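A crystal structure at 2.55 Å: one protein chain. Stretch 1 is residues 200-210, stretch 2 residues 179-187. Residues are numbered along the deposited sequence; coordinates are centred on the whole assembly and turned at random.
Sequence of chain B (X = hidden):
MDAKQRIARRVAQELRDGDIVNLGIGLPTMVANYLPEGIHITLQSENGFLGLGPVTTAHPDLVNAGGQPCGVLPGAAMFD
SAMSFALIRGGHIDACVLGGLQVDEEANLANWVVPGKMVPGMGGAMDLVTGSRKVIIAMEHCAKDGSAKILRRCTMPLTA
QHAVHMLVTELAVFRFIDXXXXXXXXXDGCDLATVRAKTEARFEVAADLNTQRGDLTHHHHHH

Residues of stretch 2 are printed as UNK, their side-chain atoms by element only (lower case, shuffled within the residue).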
ATOM      1  N   GLU B 200     -10.160 -16.741 -38.149  1.00 34.95           N
ATOM      2  CA  GLU B 200      -9.318 -17.938 -38.140  1.00 38.31           C
ATOM      3  C   GLU B 200      -9.517 -18.744 -36.862  1.00 37.67           C
ATOM      4  O   GLU B 200      -9.212 -19.937 -36.819  1.00 38.63           O
ATOM      5  CB  GLU B 200      -7.837 -17.577 -38.270  1.00 41.69           C
ATOM      6  CG  GLU B 200      -7.404 -17.144 -39.656  1.00 45.93           C
ATOM      7  CD  GLU B 200      -5.902 -16.946 -39.759  1.00 47.71           C
ATOM      8  OE1 GLU B 200      -5.171 -17.407 -38.855  1.00 46.94           O
ATOM      9  OE2 GLU B 200      -5.455 -16.324 -40.745  1.00 49.49           O
ATOM     10  N   ALA B 201     -10.019 -18.090 -35.820  1.00 35.95           N
ATOM     11  CA  ALA B 201     -10.271 -18.757 -34.549  1.00 34.90           C
ATOM     12  C   ALA B 201     -11.359 -19.817 -34.689  1.00 36.16           C
ATOM     13  O   ALA B 201     -12.329 -19.633 -35.426  1.00 36.07           O
ATOM     14  CB  ALA B 201     -10.664 -17.742 -33.493  1.00 33.08           C
ATOM     15  N   ARG B 202     -11.185 -20.932 -33.986  1.00 37.74           N
ATOM     16  CA  ARG B 202     -12.212 -21.966 -33.915  1.00 40.17           C
ATOM     17  C   ARG B 202     -13.244 -21.589 -32.858  1.00 37.78           C
ATOM     18  O   ARG B 202     -12.886 -21.278 -31.720  1.00 36.65           O
ATOM     19  CB  ARG B 202     -11.609 -23.330 -33.577  1.00 44.21           C
ATOM     20  CG  ARG B 202     -10.466 -23.778 -34.469  1.00 48.33           C
ATOM     21  CD  ARG B 202      -9.941 -25.126 -33.994  1.00 52.38           C
ATOM     22  NE  ARG B 202      -8.740 -25.556 -34.705  1.00 55.99           N
ATOM     23  CZ  ARG B 202      -7.502 -25.186 -34.387  1.00 57.80           C
ATOM     24  NH1 ARG B 202      -7.285 -24.362 -33.369  1.00 57.48           N
ATOM     25  NH2 ARG B 202      -6.477 -25.640 -35.092  1.00 59.49           N
ATOM     26  N   PHE B 203     -14.519 -21.602 -33.233  1.00 36.81           N
ATOM     27  CA  PHE B 203     -15.583 -21.251 -32.300  1.00 35.79           C
ATOM     28  C   PHE B 203     -16.866 -22.016 -32.602  1.00 36.62           C
ATOM     29  O   PHE B 203     -17.137 -22.368 -33.751  1.00 37.60           O
ATOM     30  CB  PHE B 203     -15.856 -19.745 -32.335  1.00 33.99           C
ATOM     31  CG  PHE B 203     -16.330 -19.243 -33.670  1.00 34.30           C
ATOM     32  CD1 PHE B 203     -17.674 -19.281 -34.002  1.00 34.50           C
ATOM     33  CD2 PHE B 203     -15.432 -18.726 -34.589  1.00 34.52           C
ATOM     34  CE1 PHE B 203     -18.114 -18.819 -35.226  1.00 35.87           C
ATOM     35  CE2 PHE B 203     -15.865 -18.261 -35.815  1.00 35.07           C
ATOM     36  CZ  PHE B 203     -17.208 -18.307 -36.135  1.00 36.37           C
ATOM     37  N   GLU B 204     -17.646 -22.272 -31.557  1.00 37.98           N
ATOM     38  CA  GLU B 204     -18.953 -22.895 -31.704  1.00 42.41           C
ATOM     39  C   GLU B 204     -20.022 -21.814 -31.741  1.00 41.44           C
ATOM     40  O   GLU B 204     -19.888 -20.773 -31.095  1.00 40.24           O
ATOM     41  CB  GLU B 204     -19.225 -23.882 -30.567  1.00 47.04           C
ATOM     42  CG  GLU B 204     -18.282 -25.078 -30.553  1.00 51.47           C
ATOM     43  CD  GLU B 204     -18.655 -26.111 -29.507  1.00 55.28           C
ATOM     44  OE1 GLU B 204     -19.605 -26.887 -29.749  1.00 57.63           O
ATOM     45  OE2 GLU B 204     -18.004 -26.141 -28.440  1.00 55.58           O
ATOM     46  N   VAL B 205     -21.077 -22.062 -32.510  1.00 41.72           N
ATOM     47  CA  VAL B 205     -22.168 -21.110 -32.653  1.00 41.10           C
ATOM     48  C   VAL B 205     -23.295 -21.475 -31.696  1.00 42.14           C
ATOM     49  O   VAL B 205     -23.669 -22.643 -31.584  1.00 43.34           O
ATOM     50  CB  VAL B 205     -22.705 -21.079 -34.101  1.00 42.01           C
ATOM     51  CG1 VAL B 205     -23.783 -20.014 -34.255  1.00 42.44           C
ATOM     52  CG2 VAL B 205     -21.570 -20.830 -35.086  1.00 41.26           C
ATOM     53  N   ALA B 206     -23.823 -20.474 -30.997  1.00 42.41           N
ATOM     54  CA  ALA B 206     -24.944 -20.683 -30.089  1.00 44.46           C
ATOM     55  C   ALA B 206     -26.169 -21.163 -30.859  1.00 47.46           C
ATOM     56  O   ALA B 206     -26.492 -20.630 -31.920  1.00 47.50           O
ATOM     57  CB  ALA B 206     -25.261 -19.406 -29.335  1.00 44.35           C
ATOM     58  N   ALA B 207     -26.840 -22.176 -30.321  1.00 50.52           N
ATOM     59  CA  ALA B 207     -28.014 -22.749 -30.970  1.00 54.48           C
ATOM     60  C   ALA B 207     -29.165 -21.750 -31.001  1.00 55.96           C
ATOM     61  O   ALA B 207     -29.900 -21.669 -31.986  1.00 57.99           O
ATOM     62  CB  ALA B 207     -28.443 -24.024 -30.258  1.00 56.71           C
ATOM     63  N   ASP B 208     -29.311 -20.993 -29.917  1.00 55.31           N
ATOM     64  CA  ASP B 208     -30.393 -20.022 -29.786  1.00 56.39           C
ATOM     65  C   ASP B 208     -29.957 -18.642 -30.274  1.00 55.35           C
ATOM     66  O   ASP B 208     -30.285 -17.624 -29.665  1.00 55.51           O
ATOM     67  CB  ASP B 208     -30.862 -19.946 -28.329  1.00 56.32           C
ATOM     68  CG  ASP B 208     -29.776 -19.450 -27.388  1.00 53.37           C
ATOM     69  OD1 ASP B 208     -28.581 -19.588 -27.724  1.00 51.53           O
ATOM     70  OD2 ASP B 208     -30.122 -18.925 -26.308  1.00 53.03           O
ATOM     71  N   LEU B 209     -29.220 -18.620 -31.380  1.00 54.62           N
ATOM     72  CA  LEU B 209     -28.757 -17.370 -31.973  1.00 53.25           C
ATOM     73  C   LEU B 209     -29.932 -16.507 -32.430  1.00 55.25           C
ATOM     74  O   LEU B 209     -30.878 -17.006 -33.041  1.00 56.41           O
ATOM     75  CB  LEU B 209     -27.828 -17.660 -33.156  1.00 52.34           C
ATOM     76  CG  LEU B 209     -27.002 -16.483 -33.674  1.00 50.28           C
ATOM     77  CD1 LEU B 209     -25.886 -16.152 -32.703  1.00 48.03           C
ATOM     78  CD2 LEU B 209     -26.440 -16.796 -35.053  1.00 49.93           C
ATOM     79  N   ASN B 210     -29.857 -15.213 -32.132  1.00 56.05           N
ATOM     80  CA  ASN B 210     -30.899 -14.261 -32.510  1.00 58.80           C
ATOM     81  C   ASN B 210     -32.270 -14.647 -31.951  1.00 61.33           C
ATOM     82  O   ASN B 210     -33.232 -14.813 -32.702  1.00 63.42           O
ATOM     83  CB  ASN B 210     -30.970 -14.137 -34.038  1.00 59.90           C
ATOM     84  CG  ASN B 210     -31.735 -12.904 -34.491  1.00 60.40           C
ATOM     85  OD1 ASN B 210     -31.623 -11.834 -33.893  1.00 59.11           O
ATOM     86  ND2 ASN B 210     -32.522 -13.051 -35.551  1.00 62.17           N
ATOM     87  N   UNK B 179     -13.372 -21.758 -21.017  1.00 54.45           N
ATOM     88  CA  UNK B 179     -12.286 -22.107 -21.917  1.00 54.47           C
ATOM     89  C   UNK B 179     -12.654 -22.059 -23.388  1.00 53.97           C
ATOM     90  O   UNK B 179     -11.800 -21.806 -24.240  1.00 54.25           O
ATOM     91  N   UNK B 180     -13.929 -22.292 -23.684  1.00 53.67           N
ATOM     92  CA  UNK B 180     -14.413 -22.364 -25.062  1.00 53.40           C
ATOM     93  C   UNK B 180     -14.936 -21.029 -25.577  1.00 47.55           C
ATOM     94  O   UNK B 180     -15.503 -20.233 -24.828  1.00 46.78           O
ATOM     95  c   UNK B 180     -17.095 -25.848 -24.127  1.00 71.52           C
ATOM     96  c   UNK B 180     -16.014 -25.898 -25.204  1.00 68.90           C
ATOM     97  c   UNK B 180     -14.963 -24.836 -24.951  1.00 64.05           C
ATOM     98  n   UNK B 180     -16.509 -26.176 -22.786  1.00 72.90           N
ATOM     99  c   UNK B 180     -15.501 -23.433 -25.154  1.00 58.91           C
ATOM    100  N   UNK B 181     -14.739 -20.809 -26.872  1.00 43.26           N
ATOM    101  CA  UNK B 181     -15.141 -19.580 -27.537  1.00 38.94           C
ATOM    102  C   UNK B 181     -16.489 -19.761 -28.223  1.00 37.00           C
ATOM    103  O   UNK B 181     -16.681 -20.706 -28.989  1.00 36.93           O
ATOM    104  c   UNK B 181     -14.310 -17.821 -29.213  1.00 37.77           C
ATOM    105  c   UNK B 181     -14.072 -19.162 -28.550  1.00 38.66           C
ATOM    106  c   UNK B 181     -13.419 -15.761 -30.828  1.00 44.33           C
ATOM    107  s   UNK B 181     -13.028 -17.461 -30.425  1.00 30.84           S
ATOM    108  N   UNK B 182     -17.416 -18.852 -27.942  1.00 35.63           N
ATOM    109  CA  UNK B 182     -18.772 -18.933 -28.473  1.00 36.36           C
ATOM    110  C   UNK B 182     -19.145 -17.698 -29.281  1.00 34.81           C
ATOM    111  O   UNK B 182     -18.982 -16.571 -28.819  1.00 34.24           O
ATOM    112  c   UNK B 182     -19.776 -19.122 -27.331  1.00 36.57           C
ATOM    113  c   UNK B 182     -21.488 -21.808 -28.175  1.00 37.76           C
ATOM    114  c   UNK B 182     -21.698 -24.118 -27.475  1.00 40.04           C
ATOM    115  c   UNK B 182     -22.058 -23.058 -28.315  1.00 39.27           C
ATOM    116  c   UNK B 182     -18.993 -20.928 -25.702  1.00 36.83           C
ATOM    117  c   UNK B 182     -20.767 -23.959 -26.485  1.00 39.68           C
ATOM    118  c   UNK B 182     -20.190 -22.700 -26.342  1.00 38.46           C
ATOM    119  c   UNK B 182     -19.754 -20.492 -26.746  1.00 36.84           C
ATOM    120  n   UNK B 182     -19.247 -22.254 -25.454  1.00 38.07           N
ATOM    121  c   UNK B 182     -20.533 -21.615 -27.171  1.00 37.55           C
ATOM    122  N   UNK B 183     -19.644 -17.924 -30.492  1.00 34.30           N
ATOM    123  CA  UNK B 183     -20.247 -16.859 -31.280  1.00 34.75           C
ATOM    124  C   UNK B 183     -21.681 -16.673 -30.797  1.00 35.05           C
ATOM    125  O   UNK B 183     -22.541 -17.518 -31.045  1.00 35.24           O
ATOM    126  c   UNK B 183     -20.415 -14.833 -33.624  1.00 35.40           C
ATOM    127  c   UNK B 183     -20.982 -16.241 -33.696  1.00 36.31           C
ATOM    128  c   UNK B 183     -20.960 -16.753 -35.128  1.00 38.32           C
ATOM    129  c   UNK B 183     -20.214 -17.191 -32.773  1.00 35.17           C
ATOM    130  N   UNK B 184     -21.931 -15.571 -30.098  1.00 34.99           N
ATOM    131  CA  UNK B 184     -23.218 -15.354 -29.446  1.00 36.81           C
ATOM    132  C   UNK B 184     -24.125 -14.377 -30.200  1.00 38.10           C
ATOM    133  O   UNK B 184     -25.348 -14.462 -30.091  1.00 38.23           O
ATOM    134  o   UNK B 184     -22.181 -13.679 -28.018  1.00 34.67           O
ATOM    135  c   UNK B 184     -22.356 -15.922 -27.150  1.00 34.85           C
ATOM    136  c   UNK B 184     -23.015 -14.844 -28.005  1.00 35.31           C
ATOM    137  N   UNK B 185     -23.532 -13.447 -30.946  1.00 38.71           N
ATOM    138  CA  UNK B 185     -24.311 -12.533 -31.783  1.00 40.10           C
ATOM    139  C   UNK B 185     -23.652 -12.266 -33.132  1.00 40.25           C
ATOM    140  O   UNK B 185     -22.426 -12.265 -33.253  1.00 39.04           O
ATOM    141  c   UNK B 185     -25.162  -9.997 -28.936  1.00 41.07           C
ATOM    142  c   UNK B 185     -24.539 -11.200 -31.065  1.00 40.04           C
ATOM    143  o   UNK B 185     -25.438  -8.981 -29.610  1.00 42.41           O
ATOM    144  o   UNK B 185     -24.977  -9.963 -27.702  1.00 40.23           O
ATOM    145  c   UNK B 185     -25.058 -11.333 -29.647  1.00 40.86           C
ATOM    146  N   UNK B 186     -24.491 -12.038 -34.138  1.00 41.29           N
ATOM    147  CA  UNK B 186     -24.050 -11.610 -35.460  1.00 41.61           C
ATOM    148  C   UNK B 186     -24.704 -10.272 -35.786  1.00 42.98           C
ATOM    149  O   UNK B 186     -25.886 -10.071 -35.511  1.00 43.74           O
ATOM    150  c   UNK B 186     -23.755 -13.997 -36.197  1.00 41.95           C
ATOM    151  c   UNK B 186     -23.955 -12.160 -37.922  1.00 42.54           C
ATOM    152  c   UNK B 186     -24.401 -12.650 -36.543  1.00 42.36           C
ATOM    153  c   UNK B 186     -23.993 -15.101 -37.216  1.00 43.88           C
ATOM    154  N   UNK B 187     -23.934  -9.360 -36.373  1.00 44.43           N
ATOM    155  CA  UNK B 187     -24.433  -8.026 -36.686  1.00 47.85           C
ATOM    156  C   UNK B 187     -25.404  -8.068 -37.860  1.00 52.34           C
ATOM    157  O   UNK B 187     -25.288  -8.921 -38.740  1.00 52.38           O
ATOM    158  c   UNK B 187     -23.276  -7.089 -36.990  1.00 47.61           C
TER
HETATM  159  O   HOH W   1     -27.800 -13.781 -31.245  1.00 31.08           O

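Position 179 has backbone atoms alone, and nothing of stretch 1 comes near it. Its phi/psi of 87/-28° would jam a CB against the preceding carbonyl oxygen, so it is Gly179.

Position 180 carries four carbons in a row ending in nitrogen, the pattern of lysine. In Lys180, CD lies 3.8 Å from OE2 of Glu204.

At position 181 the side chain is an unbranched run of two carbons, a sulfur and one carbon, which makes it Met181. All three chi angles are t, and the extended chain brings SD to 3.9 Å from CB of Ala201, while CG lies 4.0 Å from CB of Phe203.

Position 182 holds one carbon followed by fused five- and six-membered rings with eight carbons and one nitrogen; only tryptophan has this indole. CB of Glu204 sits 3.9 Å from the centroid of the six-membered ring of Trp182, 18° off the normal, a CH-pi contact over the face. The backbone of stretch 1 meets the ring edge instead: O of Val205 is 3.7 Å from CZ3 of Trp182.

Position 183 shows four carbons forked at the second, hence leucine. CB of Leu183 is 3.5 Å from CD1 of Phe203, and its CD2 is 4.1 Å from CG2 of Val205.

Position 184 has one carbon bearing an oxygen and a carbon: Thr184. Its CB points away from stretch 1, but its backbone O lies 3.2 Å from CD1 of Leu209. A water donates to that O of Thr184 (2.8 Å from the water O) and accepts from N of Asn210 (2.7 Å from the same water O).

Position 185 carries three carbons, the third with two oxygens, as in glutamate. The CB of Glu185 also points away, and both carboxylate oxygens are hydrogen-bonded elsewhere in the structure.

Position 186 has four carbons forked at the first, one arm two carbons long, which identifies Ile186. The end of that arm, CD1, reaches 3.7 Å from CD2 of Leu209.

Position 187 has a single side-chain carbon, out of reach of stretch 1: Ala187.

The contact is a short parallel pairing, Glu204 with Trp182 and Val205 with Leu183. N of Glu204 donates to O of Met181 (3.2 Å), N of Leu183 to O of Glu204 (2.9 Å), and N of Ala206 to O of Leu183 (3.2 Å), with N-H...O angles of 157-173°. Strand alternation puts Glu204 and Trp182 on one face, Val205 and Leu183 on the other.

Stretch 2, residues 179-187: GKMWLTEIA
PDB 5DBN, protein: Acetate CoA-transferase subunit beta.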